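Local structure of M157 (Murid herpesvirus 1, 2NYK) at residues Q18-M23 and L104-D109; F25-T30 and I78-L83; N43-V48 and N201-V206; K61-V66 and N162-T167. The protein serves as a cytomegalovirus MHC class I-like ligand for Ly49 receptors of natural killer cells. The protein carries 1 engineered substitution. All coordinates share one frame; numbering follows the deposited sequence.

Contact 1 of 4, residues Q18-M23 and L104-D109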
# COMPACT_ATOMS: atom_id res chain seq x y z
N GLN A 18 15.17 -15.73 -2.01
CA GLN A 18 15.94 -14.86 -1.13
C GLN A 18 15.27 -13.52 -0.79
O GLN A 18 15.48 -12.99 0.30
CB GLN A 18 17.34 -14.61 -1.68
CG GLN A 18 18.36 -14.24 -0.59
CD GLN A 18 18.50 -15.33 0.49
OE1 GLN A 18 18.48 -16.53 0.20
NE2 GLN A 18 18.64 -14.90 1.74
N PHE A 19 14.47 -13.00 -1.70
CA PHE A 19 13.84 -11.70 -1.52
C PHE A 19 12.67 -11.71 -0.53
O PHE A 19 11.66 -12.38 -0.76
CB PHE A 19 13.40 -11.13 -2.87
CG PHE A 19 12.86 -9.74 -2.79
CD1 PHE A 19 13.69 -8.69 -2.40
CD2 PHE A 19 11.53 -9.48 -3.08
CE1 PHE A 19 13.20 -7.38 -2.30
CE2 PHE A 19 11.03 -8.19 -3.00
CZ PHE A 19 11.85 -7.14 -2.61
N THR A 20 12.83 -10.97 0.56
CA THR A 20 11.83 -10.87 1.62
C THR A 20 10.93 -9.64 1.43
O THR A 20 11.39 -8.55 1.04
CB THR A 20 12.51 -10.83 3.03
OG1 THR A 20 13.20 -12.06 3.24
CG2 THR A 20 11.49 -10.63 4.16
N PHE A 21 9.63 -9.84 1.66
CA PHE A 21 8.64 -8.76 1.55
C PHE A 21 7.31 -9.18 2.15
O PHE A 21 7.12 -10.34 2.47
CB PHE A 21 8.48 -8.28 0.10
CG PHE A 21 7.74 -9.25 -0.82
CD1 PHE A 21 6.38 -9.11 -1.05
CD2 PHE A 21 8.44 -10.26 -1.50
CE1 PHE A 21 5.70 -10.00 -1.90
CE2 PHE A 21 7.80 -11.12 -2.38
CZ PHE A 21 6.41 -11.01 -2.59
N THR A 22 6.41 -8.22 2.32
CA THR A 22 5.10 -8.48 2.90
C THR A 22 4.03 -8.11 1.88
O THR A 22 4.26 -7.28 0.98
CB THR A 22 4.86 -7.67 4.22
OG1 THR A 22 4.63 -6.29 3.90
CG2 THR A 22 6.08 -7.76 5.16
N MET A 23 2.88 -8.77 1.99
CA MET A 23 1.72 -8.49 1.19
C MET A 23 0.53 -8.44 2.13
O MET A 23 0.43 -9.26 3.08
CB MET A 23 1.53 -9.56 0.11
CG MET A 23 0.44 -9.22 -0.92
SD MET A 23 0.58 -10.18 -2.49
CE MET A 23 2.33 -10.49 -2.54
N LEU A 104 4.04 -11.95 5.84
CA LEU A 104 5.46 -11.83 5.59
C LEU A 104 5.92 -13.04 4.82
O LEU A 104 5.72 -14.17 5.27
CB LEU A 104 6.22 -11.75 6.92
CG LEU A 104 7.76 -11.83 6.91
CD1 LEU A 104 8.42 -10.67 6.16
CD2 LEU A 104 8.28 -11.90 8.35
N PHE A 105 6.55 -12.81 3.67
CA PHE A 105 7.07 -13.89 2.85
C PHE A 105 8.56 -14.02 3.09
O PHE A 105 9.34 -13.24 2.57
CB PHE A 105 6.78 -13.65 1.36
CG PHE A 105 5.32 -13.64 1.03
CD1 PHE A 105 4.58 -14.81 1.08
CD2 PHE A 105 4.67 -12.48 0.70
CE1 PHE A 105 3.22 -14.81 0.79
CE2 PHE A 105 3.30 -12.47 0.41
CZ PHE A 105 2.57 -13.64 0.45
N LEU A 106 8.93 -15.00 3.91
CA LEU A 106 10.32 -15.23 4.30
C LEU A 106 10.79 -16.58 3.73
O LEU A 106 10.29 -17.64 4.13
CB LEU A 106 10.44 -15.21 5.83
CG LEU A 106 11.85 -15.25 6.44
CD1 LEU A 106 12.72 -14.12 5.90
CD2 LEU A 106 11.79 -15.21 7.97
N GLY A 107 11.74 -16.54 2.79
CA GLY A 107 12.08 -17.74 2.03
C GLY A 107 10.82 -18.18 1.34
O GLY A 107 10.18 -17.39 0.63
N PHE A 108 10.43 -19.43 1.55
CA PHE A 108 9.13 -19.89 1.06
C PHE A 108 8.15 -20.16 2.20
O PHE A 108 7.21 -20.93 2.05
CB PHE A 108 9.29 -21.12 0.15
CG PHE A 108 9.92 -20.82 -1.21
CD1 PHE A 108 9.79 -19.55 -1.79
CD2 PHE A 108 10.58 -21.82 -1.91
CE1 PHE A 108 10.35 -19.30 -3.06
CE2 PHE A 108 11.14 -21.57 -3.15
CZ PHE A 108 11.03 -20.30 -3.72
N ASP A 109 8.41 -19.53 3.34
CA ASP A 109 7.54 -19.58 4.50
C ASP A 109 6.73 -18.30 4.54
O ASP A 109 7.08 -17.31 3.89
CB ASP A 109 8.33 -19.69 5.79
CG ASP A 109 8.87 -21.09 6.02
OD1 ASP A 109 8.08 -22.06 5.92
OD2 ASP A 109 10.09 -21.21 6.30
O HOH W 1 12.69 -14.18 1.61
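F105 lays one ring carbon over the F21 ring: F105 CD2 lies over a face, 3.7 Å from F21 CE1. The ring planes meet at 49°, so the pair is oblique, neither a parallel stack nor an edge-to-face one. M23 closes the apolar group. Its CB sits at the F105 edge, 3.4 Å from F105 CE2, and its bent thioether chain brings CE to the edge of the F21 ring, a place suited to a long, flexible, unbranched residue. Beneath these rings F21 and F105 form an antiparallel hydrogen-bonded pair, in which F105 N gives a nearly straight bond of 2.8 Å to F21 O. The other face of the sheet carries T22 and L104, a non-hydrogen-bonded pair. Here L104 CD1 nestles against two threonine methyls, 3.7 Å from T20 CG2 and 3.9 Å from T22 CG2, while T22 OG1 bonds to E24. The strand then ends in a type II' turn from L106 to D109, whose positive phi at G107 suits glycine. One water joins this turn to the start of the other segment, accepting from G107 N at 2.8 Å and lying 2.7 Å from T20 OG1. K161 of helix 157-173 ties the same end together by bonding to both F19 O and G107 O. That helix covers the aromatic face, where M23 touches I160 and F19 touches R165, while strands 21-30 and 96-106 run side by side beneath it in the sheet.

Contact 2 of 4, residues F25-T30 and I78-L83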
# COMPACT_ATOMS: atom_id res chain seq x y z
N PHE A 25 -3.57 -8.35 2.22
CA PHE A 25 -4.80 -8.59 1.49
C PHE A 25 -5.93 -8.10 2.36
O PHE A 25 -6.01 -8.49 3.54
CB PHE A 25 -4.99 -10.10 1.25
CG PHE A 25 -3.87 -10.76 0.53
CD1 PHE A 25 -3.86 -10.81 -0.86
CD2 PHE A 25 -2.82 -11.35 1.25
CE1 PHE A 25 -2.82 -11.44 -1.54
CE2 PHE A 25 -1.79 -11.97 0.61
CZ PHE A 25 -1.78 -12.05 -0.80
N GLU A 26 -6.79 -7.23 1.83
CA GLU A 26 -7.86 -6.70 2.65
C GLU A 26 -9.20 -6.72 1.92
O GLU A 26 -9.27 -6.39 0.74
CB GLU A 26 -7.51 -5.27 3.09
CG GLU A 26 -8.59 -4.59 3.92
CD GLU A 26 -8.07 -3.33 4.60
OE1 GLU A 26 -8.87 -2.53 5.08
OE2 GLU A 26 -6.84 -3.15 4.65
N VAL A 27 -10.26 -7.09 2.63
CA VAL A 27 -11.59 -7.08 2.04
C VAL A 27 -12.55 -6.46 3.03
O VAL A 27 -12.54 -6.80 4.22
CB VAL A 27 -12.10 -8.50 1.66
CG1 VAL A 27 -13.51 -8.42 1.08
CG2 VAL A 27 -11.16 -9.16 0.65
N THR A 28 -13.38 -5.54 2.52
CA THR A 28 -14.41 -4.90 3.31
C THR A 28 -15.75 -5.16 2.64
O THR A 28 -15.89 -5.02 1.42
CB THR A 28 -14.16 -3.38 3.42
OG1 THR A 28 -12.89 -3.16 4.06
CG2 THR A 28 -15.24 -2.73 4.24
N VAL A 29 -16.72 -5.58 3.45
CA VAL A 29 -18.10 -5.77 2.99
C VAL A 29 -19.03 -4.94 3.89
O VAL A 29 -18.91 -4.97 5.11
CB VAL A 29 -18.48 -7.27 3.03
CG1 VAL A 29 -19.97 -7.46 2.91
CG2 VAL A 29 -17.76 -8.04 1.93
N THR A 30 -19.92 -4.16 3.28
CA THR A 30 -20.86 -3.32 4.04
C THR A 30 -22.29 -3.69 3.68
O THR A 30 -22.55 -4.07 2.54
CB THR A 30 -20.64 -1.80 3.80
OG1 THR A 30 -19.26 -1.47 3.97
CG2 THR A 30 -21.46 -0.94 4.77
N ILE A 78 -12.83 -15.42 -2.24
CA ILE A 78 -13.25 -16.32 -1.18
C ILE A 78 -13.50 -15.59 0.15
O ILE A 78 -14.51 -15.85 0.81
CB ILE A 78 -12.23 -17.46 -0.97
CG1 ILE A 78 -12.21 -18.39 -2.20
CG2 ILE A 78 -12.55 -18.22 0.32
CD1 ILE A 78 -11.23 -19.56 -2.08
N GLN A 79 -12.60 -14.70 0.55
CA GLN A 79 -12.81 -13.89 1.76
C GLN A 79 -14.07 -13.02 1.63
O GLN A 79 -14.88 -12.95 2.55
CB GLN A 79 -11.58 -13.00 2.06
CG GLN A 79 -10.30 -13.76 2.44
CD GLN A 79 -10.47 -14.67 3.65
OE1 GLN A 79 -11.27 -14.40 4.54
NE2 GLN A 79 -9.71 -15.76 3.68
N LYS A 80 -14.24 -12.37 0.49
CA LYS A 80 -15.45 -11.59 0.28
C LYS A 80 -16.72 -12.43 0.47
O LYS A 80 -17.61 -12.02 1.21
CB LYS A 80 -15.45 -10.91 -1.09
CG LYS A 80 -16.37 -9.70 -1.12
CD LYS A 80 -16.43 -9.03 -2.48
CE LYS A 80 -17.32 -9.80 -3.43
NZ LYS A 80 -17.50 -9.07 -4.70
N MET A 81 -16.79 -13.60 -0.16
CA MET A 81 -17.96 -14.48 -0.03
C MET A 81 -18.18 -14.90 1.42
O MET A 81 -19.32 -14.91 1.91
CB MET A 81 -17.83 -15.72 -0.92
CG MET A 81 -17.80 -15.39 -2.40
SD MET A 81 -17.83 -16.81 -3.49
CE MET A 81 -16.23 -17.56 -3.19
N ARG A 82 -17.08 -15.23 2.09
CA ARG A 82 -17.08 -15.58 3.50
C ARG A 82 -17.68 -14.49 4.38
O ARG A 82 -18.49 -14.78 5.27
CB ARG A 82 -15.66 -15.87 3.95
CG ARG A 82 -15.51 -16.24 5.39
CD ARG A 82 -14.06 -16.10 5.75
NE ARG A 82 -13.78 -16.55 7.10
CZ ARG A 82 -12.73 -16.15 7.81
NH1 ARG A 82 -11.86 -15.28 7.29
NH2 ARG A 82 -12.55 -16.61 9.04
N LEU A 83 -17.25 -13.24 4.15
CA LEU A 83 -17.74 -12.10 4.92
C LEU A 83 -19.22 -11.81 4.65
O LEU A 83 -19.96 -11.49 5.58
CB LEU A 83 -16.91 -10.84 4.67
CG LEU A 83 -15.40 -10.77 4.93
CD1 LEU A 83 -15.00 -9.32 5.01
CD2 LEU A 83 -14.95 -11.53 6.19
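Q79, whose CB touches V27 CG2, has its amide oxygen held from within the helix: R82 NH1 donates to Q79 OE1 at 2.9 Å, in the carbonyl plane, on a lone pair. The Q79 chain bends at chi2 (-57°), and its end leads away from the strand to meet R82 about one turn further on. The contact itself is apolar. V27 and V29, two residues apart, point from the same side of the strand toward the helix, as suits beta-branched residues that favour extended backbone. V27 CG1 meets the backbone of K80, 3.8 Å from K80 CA. V29 CG2 is shared between K80 CG, at 3.7 Å, and L83 CB, at 4.0 Å. The K80 side chain touches with CB and CG: its CG is anti to the backbone N (chi1 -157°), and the chain lies crosswise to both valines, while the amino end leads away. L83 CD1 comes to 3.6 Å from V27 O. On the other side of the strand, E26 forms a salt bridge with R100. The axes of the short segments approach to 8.4 Å at 31°, and the strand's valines and the helix's leucine are buried: a helix laid across an antiparallel sheet, as in the alpha1-alpha2 platform of the MHC class I fold.

Contact 3 of 4, residues N43-V48 and N201-V206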
# COMPACT_ATOMS: atom_id res chain seq x y z
N ASN A 43 3.64 -3.22 3.47
CA ASN A 43 2.85 -2.34 4.36
C ASN A 43 2.69 -0.91 3.80
O ASN A 43 2.64 0.07 4.55
CB ASN A 43 3.45 -2.36 5.78
CG ASN A 43 2.46 -1.90 6.83
OD1 ASN A 43 1.24 -2.15 6.75
ND2 ASN A 43 2.98 -1.21 7.83
N GLY A 44 2.58 -0.78 2.47
CA GLY A 44 2.42 0.53 1.83
C GLY A 44 1.00 0.73 1.37
O GLY A 44 0.10 0.02 1.81
N ARG A 45 0.78 1.67 0.46
CA ARG A 45 -0.56 1.92 -0.07
C ARG A 45 -0.95 0.78 -1.00
O ARG A 45 -0.09 0.04 -1.46
CB ARG A 45 -0.59 3.23 -0.88
CG ARG A 45 0.31 4.36 -0.35
CD ARG A 45 -0.13 4.95 1.00
NE ARG A 45 -1.50 5.48 0.97
CZ ARG A 45 -1.87 6.71 0.60
NH1 ARG A 45 -0.99 7.64 0.18
NH2 ARG A 45 -3.16 7.03 0.63
N PRO A 46 -2.25 0.60 -1.26
CA PRO A 46 -2.65 -0.45 -2.17
C PRO A 46 -2.15 -0.26 -3.59
O PRO A 46 -2.10 0.86 -4.11
CB PRO A 46 -4.18 -0.38 -2.14
CG PRO A 46 -4.49 0.19 -0.74
CD PRO A 46 -3.41 1.26 -0.62
N VAL A 47 -1.79 -1.37 -4.20
CA VAL A 47 -1.32 -1.34 -5.60
C VAL A 47 -2.33 -2.05 -6.54
O VAL A 47 -2.18 -2.01 -7.78
CB VAL A 47 0.09 -1.94 -5.73
CG1 VAL A 47 1.12 -1.01 -5.05
CG2 VAL A 47 0.15 -3.33 -5.16
N VAL A 48 -3.34 -2.67 -5.94
CA VAL A 48 -4.45 -3.31 -6.68
C VAL A 48 -5.73 -3.08 -5.90
O VAL A 48 -5.80 -3.39 -4.69
CB VAL A 48 -4.24 -4.86 -6.83
CG1 VAL A 48 -5.42 -5.47 -7.67
CG2 VAL A 48 -2.92 -5.19 -7.51
N ASN A 201 4.42 3.14 -3.68
CA ASN A 201 3.33 3.02 -2.72
C ASN A 201 3.87 3.14 -1.29
O ASN A 201 3.13 2.98 -0.33
CB ASN A 201 2.58 1.70 -2.88
CG ASN A 201 3.40 0.50 -2.39
OD1 ASN A 201 4.61 0.40 -2.70
ND2 ASN A 201 2.77 -0.39 -1.59
N VAL A 202 5.17 3.40 -1.17
CA VAL A 202 5.79 3.54 0.14
C VAL A 202 5.26 4.82 0.81
O VAL A 202 5.23 5.88 0.18
CB VAL A 202 7.35 3.58 0.02
CG1 VAL A 202 7.97 3.98 1.33
CG2 VAL A 202 7.90 2.19 -0.40
N PRO A 203 4.76 4.70 2.05
CA PRO A 203 4.30 5.90 2.73
C PRO A 203 5.37 6.94 3.02
O PRO A 203 6.55 6.62 3.22
CB PRO A 203 3.65 5.34 4.02
CG PRO A 203 3.25 3.95 3.66
CD PRO A 203 4.44 3.49 2.85
N PHE A 204 4.97 8.21 3.00
CA PHE A 204 5.92 9.28 3.34
C PHE A 204 5.14 10.49 3.82
O PHE A 204 3.92 10.56 3.60
CB PHE A 204 6.80 9.64 2.13
CG PHE A 204 6.06 10.26 0.98
CD1 PHE A 204 5.90 11.64 0.90
CD2 PHE A 204 5.49 9.46 -0.03
CE1 PHE A 204 5.17 12.22 -0.16
CE2 PHE A 204 4.77 10.03 -1.09
CZ PHE A 204 4.62 11.38 -1.18
N THR A 205 5.81 11.44 4.48
CA THR A 205 5.13 12.66 4.95
C THR A 205 5.84 13.90 4.44
O THR A 205 7.03 13.85 4.15
CB THR A 205 5.01 12.73 6.50
OG1 THR A 205 6.31 12.83 7.08
CG2 THR A 205 4.32 11.52 7.06
N VAL A 206 5.10 14.99 4.30
CA VAL A 206 5.62 16.26 3.81
C VAL A 206 5.31 17.33 4.85
O VAL A 206 4.15 17.48 5.30
CB VAL A 206 5.01 16.65 2.45
CG1 VAL A 206 5.66 17.93 1.91
CG2 VAL A 206 5.17 15.54 1.46
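N201 CG lies between its own backbone N and carbonyl carbon (chi1 73°), a rotamer that turns the amide toward R45, and R45 CG, anti to its carbonyl carbon, lies against N201 O. The two residues join the platform of this MHC class I-like fold to the second beta domain, which probably corresponds to the Ig-like alpha3 domain of MHC class I, by a reciprocal pair of hydrogen bonds. R45 N donates to N201 O at 2.8 Å with an angle of 169°, and N201 ND2 donates back to R45 O at 2.9 Å, on a lone pair in the carbonyl plane and close to the asparagine's own amide plane. Asparagine suits the site because its short amide can bond to main chain; ND2 also reaches V41 O. V47, which with V48 faces I39 in a classic beta bulge, lays CG1 against N201 CB at 3.8 Å, covering the apolar root of that side chain. The R45 chain bends at chi2 and chi3 and carries its guanidinium away, where NH1 meets D220 and Q227 of the second domain. G44, having no side chain, lets its CA come within 3.3 Å of N201 O, and P203 CD rests 3.7 Å from G44 CA.

Contact 4 of 4, residues K61-V66 and N162-T167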
# COMPACT_ATOMS: atom_id res chain seq x y z
N LYS A 61 0.68 0.00 -12.82
CA LYS A 61 1.31 -0.24 -14.13
C LYS A 61 2.47 -1.21 -14.08
O LYS A 61 2.75 -1.86 -15.07
CB LYS A 61 1.77 1.08 -14.78
CG LYS A 61 0.64 2.09 -15.04
CD LYS A 61 -0.42 1.56 -15.99
CE LYS A 61 -1.56 2.56 -16.20
NZ LYS A 61 -1.07 3.96 -16.49
N ILE A 62 3.19 -1.27 -12.96
CA ILE A 62 4.33 -2.18 -12.86
C ILE A 62 3.96 -3.45 -12.09
O ILE A 62 4.83 -4.24 -11.71
CB ILE A 62 5.58 -1.51 -12.21
CG1 ILE A 62 5.27 -1.03 -10.78
CG2 ILE A 62 6.11 -0.37 -13.10
CD1 ILE A 62 6.46 -0.43 -10.06
N CYS A 63 2.66 -3.62 -11.85
CA CYS A 63 2.13 -4.80 -11.16
C CYS A 63 1.89 -5.94 -12.16
O CYS A 63 1.65 -5.69 -13.34
CB CYS A 63 0.81 -4.47 -10.43
SG CYS A 63 1.03 -3.49 -8.93
N PRO A 64 1.97 -7.21 -11.69
CA PRO A 64 1.62 -8.30 -12.58
C PRO A 64 0.12 -8.27 -12.86
O PRO A 64 -0.65 -7.69 -12.09
CB PRO A 64 1.99 -9.55 -11.76
CG PRO A 64 1.87 -9.11 -10.34
CD PRO A 64 2.39 -7.70 -10.35
N ASP A 65 -0.31 -8.87 -13.96
CA ASP A 65 -1.75 -8.91 -14.21
C ASP A 65 -2.38 -9.85 -13.19
O ASP A 65 -1.82 -10.89 -12.87
CB ASP A 65 -2.08 -9.36 -15.63
CG ASP A 65 -3.58 -9.35 -15.90
OD1 ASP A 65 -4.20 -8.27 -15.73
OD2 ASP A 65 -4.13 -10.43 -16.24
N VAL A 66 -3.53 -9.46 -12.66
CA VAL A 66 -4.27 -10.32 -11.74
C VAL A 66 -5.62 -10.65 -12.37
O VAL A 66 -6.55 -9.83 -12.37
CB VAL A 66 -4.43 -9.68 -10.31
CG1 VAL A 66 -5.15 -10.64 -9.36
CG2 VAL A 66 -3.05 -9.28 -9.74
N ASN A 162 7.23 -15.26 -6.99
CA ASN A 162 7.67 -15.22 -8.40
C ASN A 162 6.94 -14.13 -9.19
O ASN A 162 7.55 -13.38 -9.95
CB ASN A 162 7.50 -16.59 -9.07
CG ASN A 162 7.83 -16.56 -10.56
OD1 ASN A 162 6.93 -16.47 -11.40
ND2 ASN A 162 9.12 -16.64 -10.89
N ARG A 163 5.64 -14.03 -8.96
CA ARG A 163 4.79 -13.03 -9.62
C ARG A 163 5.08 -11.59 -9.19
O ARG A 163 5.01 -10.67 -10.02
CB ARG A 163 3.31 -13.34 -9.34
CG ARG A 163 2.76 -14.43 -10.18
CD ARG A 163 1.44 -15.02 -9.61
NE ARG A 163 0.37 -14.03 -9.48
CZ ARG A 163 -0.06 -13.25 -10.47
NH1 ARG A 163 0.48 -13.34 -11.68
NH2 ARG A 163 -1.04 -12.38 -10.26
N TRP A 164 5.41 -11.39 -7.91
CA TRP A 164 5.51 -10.04 -7.34
C TRP A 164 6.90 -9.49 -7.06
O TRP A 164 7.06 -8.28 -6.91
CB TRP A 164 4.68 -9.95 -6.05
CG TRP A 164 3.20 -9.97 -6.38
CD1 TRP A 164 2.40 -11.07 -6.54
CD2 TRP A 164 2.38 -8.83 -6.57
NE1 TRP A 164 1.12 -10.68 -6.84
CE2 TRP A 164 1.08 -9.30 -6.87
CE3 TRP A 164 2.61 -7.45 -6.52
CZ2 TRP A 164 0.01 -8.42 -7.11
CZ3 TRP A 164 1.56 -6.59 -6.78
CH2 TRP A 164 0.28 -7.08 -7.07
N ARG A 165 7.91 -10.36 -6.97
CA ARG A 165 9.24 -9.91 -6.59
C ARG A 165 9.72 -8.68 -7.37
O ARG A 165 10.11 -7.70 -6.77
CB ARG A 165 10.27 -11.04 -6.74
CG ARG A 165 11.67 -10.52 -6.56
CD ARG A 165 12.68 -11.65 -6.37
NE ARG A 165 12.82 -12.51 -7.54
CZ ARG A 165 13.52 -12.20 -8.64
NH1 ARG A 165 14.13 -11.03 -8.74
NH2 ARG A 165 13.62 -13.08 -9.63
N SER A 166 9.71 -8.75 -8.69
CA SER A 166 10.17 -7.65 -9.53
C SER A 166 9.40 -6.35 -9.24
O SER A 166 9.98 -5.29 -9.15
CB SER A 166 10.04 -8.03 -11.00
OG SER A 166 10.35 -6.93 -11.84
N THR A 167 8.08 -6.46 -9.09
CA THR A 167 7.22 -5.31 -8.77
C THR A 167 7.64 -4.68 -7.45
O THR A 167 7.82 -3.48 -7.37
CB THR A 167 5.73 -5.72 -8.72
OG1 THR A 167 5.36 -6.20 -10.01
CG2 THR A 167 4.83 -4.53 -8.33
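P64 and W164 make the tightly packed part: the proline ring covers one face of the indole, with P64 CD 3.7 Å from the centroid of the six-membered ring and only 6° off its normal. This is a well-formed CH-pi contact, and it suits a compact, rigid proline whose CG and CD methylenes can lie on an aromatic face. P64 CG also meets the helix backbone, 3.5 Å from R163 O, close to where the helix is kinked and the amides of S166 and T167 lack bonds to the preceding turn. Beside it C63 SG touches the indole obliquely, at 3.8 Å from W164 CZ3; its disulfide to C60 pins that sulfur. T167 packs beside C63 and P64, its OG1 3.3 Å from P64 CD. With OG1 anti to its carbonyl carbon, it donates to I62 O over 2.6 Å, on a lone pair in the carbonyl plane. The buried V66 crosses R163 at about a right angle, with CG2 at the guanidinium edge, 3.7 Å from R163 NH2. Toward solvent the contact is looser and polar. D65, which is exposed, starts its side chain away from the helix and offers its backbone oxygen: R163 NH2 donates to D65 O at 3.1 Å, the acceptor lying in the guanidinium plane. E72 OE2 takes a salt bridge from R163 NE and a hydrogen bond from W164 NE1. The loop 61-66 lies between strand 58-59 and helix 71-90 in sequence and rests on helix 157-173, while W164 continues inward to V47 and V48 of strand 46-51.

In the fold
Contact 2 is the most buried and has only apolar packing between strand and helix; the other three are partly buried and mix packing with polar bonds. Contacts 1 and 2 share strand 21-30, one pairing it with a neighbouring strand and the other lodging a helix on it. Helix 157-173 forms one side of contact 4 and packs on contact 1, and W164 links the two, touching F21 and M23. It also reaches V47 and V48 of contact 3, which further meets contact 4 through C63. Contact 3, its centre about 4 Å from the centre of the chain, differs in joining two domains, and there main-chain and amide bonds outweigh hydrophobic contact.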